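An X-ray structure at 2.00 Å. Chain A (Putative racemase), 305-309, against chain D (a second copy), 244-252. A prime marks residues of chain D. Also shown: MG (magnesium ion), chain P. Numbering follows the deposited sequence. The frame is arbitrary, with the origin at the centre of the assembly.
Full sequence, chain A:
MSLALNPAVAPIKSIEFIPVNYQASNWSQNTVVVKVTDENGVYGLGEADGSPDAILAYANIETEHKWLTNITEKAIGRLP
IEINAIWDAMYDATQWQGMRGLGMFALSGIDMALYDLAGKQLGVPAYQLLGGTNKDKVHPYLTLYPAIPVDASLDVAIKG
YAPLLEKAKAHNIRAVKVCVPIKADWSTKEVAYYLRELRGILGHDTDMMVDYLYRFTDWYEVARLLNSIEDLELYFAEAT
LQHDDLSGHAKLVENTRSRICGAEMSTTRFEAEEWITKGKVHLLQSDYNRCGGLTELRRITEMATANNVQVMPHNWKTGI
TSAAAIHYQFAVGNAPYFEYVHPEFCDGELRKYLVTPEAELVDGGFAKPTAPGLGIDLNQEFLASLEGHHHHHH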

# COMPACT_ATOMS: atom_id res chain seq x y z
N THR A 305 14.60 15.75 9.78
CA THR A 305 14.10 15.64 11.14
C THR A 305 12.66 15.13 11.18
O THR A 305 12.31 14.29 12.01
CB THR A 305 14.21 16.99 11.88
OG1 THR A 305 15.59 17.31 12.10
CG2 THR A 305 13.50 16.92 13.24
N ALA A 306 11.84 15.63 10.28
CA ALA A 306 10.45 15.21 10.23
C ALA A 306 10.34 13.73 9.90
O ALA A 306 9.35 13.08 10.25
CB ALA A 306 9.70 16.05 9.20
N ASN A 307 11.36 13.19 9.24
CA ASN A 307 11.39 11.77 8.85
C ASN A 307 12.28 10.90 9.72
O ASN A 307 12.58 9.75 9.36
CB ASN A 307 11.82 11.65 7.39
CG ASN A 307 10.73 12.10 6.43
OD1 ASN A 307 9.82 11.34 6.10
ND2 ASN A 307 10.81 13.36 6.00
N ASN A 308 12.70 11.43 10.86
CA ASN A 308 13.56 10.71 11.80
C ASN A 308 14.88 10.31 11.20
O ASN A 308 15.42 9.25 11.51
CB ASN A 308 12.84 9.46 12.30
CG ASN A 308 11.54 9.79 12.99
OD1 ASN A 308 11.53 10.40 14.06
ND2 ASN A 308 10.44 9.40 12.38
N VAL A 309 15.41 11.18 10.35
CA VAL A 309 16.69 10.96 9.70
C VAL A 309 17.68 12.01 10.18
O VAL A 309 17.36 13.20 10.22
CB VAL A 309 16.55 11.08 8.16
CG1 VAL A 309 17.93 11.03 7.50
CG2 VAL A 309 15.64 9.96 7.63
MG MG P . 7.41 12.82 11.79
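Chain D, residues 244-252: DDLSGHAKL

The chain D segment meets chain A with the first turns of a helix. Residues 246–252 are helical, with Asp245′ at the N-cap; its OD1 accepts a weak capping bond from Gly248′ N (2.9 Å). Opposite lies the end of a chain A helix: Thr305 and Ala306 are still helical, Asn307 is the first residue to leave helical backbone angles, and Asn308 adopts a left-handed conformation (phi/psi 61/35). Asn308 lies over the first helical turn of chain D, and the register steps forward in both chains (Asn307 CA to Ser247′ CA 7.1 Å, Asn308 CA to Gly248′ CA 6.2 Å), so the backbones run in roughly the same sense here.

Asn308 covers the most surface. Its CB points toward chain D, and the side-chain amide, whose orientation is uncertain, reaches the capped turn between Asp245′, Ser247′ and Gly248′. Gly248′ has no side chain at this turn; a CB there would lie 2.0 Å from Asp245′ OD2, within the cap itself. Ser247′, likewise directed toward chain A, joins the two chains through magnesium: Ser247′ OG lies 2.4 Å and Ala306 O 2.5 Å from MG. Four waters complete the six ligands, and water 1 donates from its O to Asp245′ OD1 (2.8 Å). One turn further on, Lys251′ packs its aliphatic chain loosely alongside, with CE 4.5 Å from Asn307 O.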

# COMPACT_ATOMS: atom_id res chain seq x y z
N ASP D 244 5.55 14.76 20.19
CA ASP D 244 5.08 15.05 18.83
C ASP D 244 5.65 14.05 17.81
O ASP D 244 5.14 13.92 16.70
CB ASP D 244 5.50 16.46 18.40
CG ASP D 244 4.91 17.54 19.27
OD1 ASP D 244 3.67 17.55 19.44
OD2 ASP D 244 5.67 18.40 19.75
N ASP D 245 6.69 13.32 18.21
CA ASP D 245 7.36 12.39 17.31
C ASP D 245 6.65 11.06 17.06
O ASP D 245 7.17 10.00 17.38
CB ASP D 245 8.77 12.15 17.85
CG ASP D 245 9.67 11.43 16.86
OD1 ASP D 245 9.32 11.34 15.66
OD2 ASP D 245 10.74 10.97 17.31
N LEU D 246 5.46 11.12 16.46
CA LEU D 246 4.71 9.89 16.21
C LEU D 246 5.44 8.94 15.27
O LEU D 246 5.44 7.72 15.50
CB LEU D 246 3.31 10.22 15.69
CG LEU D 246 2.22 10.28 16.77
CD1 LEU D 246 2.53 11.39 17.76
CD2 LEU D 246 0.86 10.50 16.13
N SER D 247 6.07 9.47 14.23
CA SER D 247 6.79 8.61 13.29
C SER D 247 7.95 7.92 14.01
O SER D 247 8.31 6.79 13.67
CB SER D 247 7.30 9.43 12.08
OG SER D 247 7.97 10.61 12.47
N GLY D 248 8.52 8.60 15.00
CA GLY D 248 9.62 8.04 15.77
C GLY D 248 9.17 6.85 16.61
O GLY D 248 9.89 5.87 16.78
N HIS D 249 7.97 6.94 17.17
CA HIS D 249 7.43 5.85 17.95
C HIS D 249 7.21 4.64 17.04
O HIS D 249 7.47 3.50 17.44
CB HIS D 249 6.11 6.27 18.62
CG HIS D 249 6.30 7.22 19.76
ND1 HIS D 249 6.69 8.53 19.58
CD2 HIS D 249 6.21 7.03 21.10
CE1 HIS D 249 6.84 9.11 20.76
NE2 HIS D 249 6.56 8.22 21.70
N ALA D 250 6.74 4.90 15.83
CA ALA D 250 6.50 3.83 14.87
C ALA D 250 7.81 3.05 14.66
O ALA D 250 7.82 1.82 14.66
CB ALA D 250 6.01 4.42 13.53
N LYS D 251 8.90 3.79 14.50
CA LYS D 251 10.22 3.18 14.32
C LYS D 251 10.54 2.28 15.50
O LYS D 251 11.06 1.17 15.33
CB LYS D 251 11.30 4.26 14.22
CG LYS D 251 11.17 5.18 13.02
CD LYS D 251 11.64 4.51 11.75
CE LYS D 251 11.74 5.53 10.62
NZ LYS D 251 12.26 4.92 9.37
N LEU D 252 10.24 2.75 16.71
CA LEU D 252 10.51 1.95 17.90
C LEU D 252 9.72 0.66 17.90
O LEU D 252 10.26 -0.41 18.20
CB LEU D 252 10.16 2.73 19.16
CG LEU D 252 11.23 3.67 19.72
CD1 LEU D 252 10.68 4.34 20.97
CD2 LEU D 252 12.49 2.88 20.04
O HOH W 1 8.43 13.32 13.91
O HOH W 2 5.51 12.30 13.28
O HOH W 3 6.67 14.95 11.69
O HOH W 4 5.90 12.16 9.97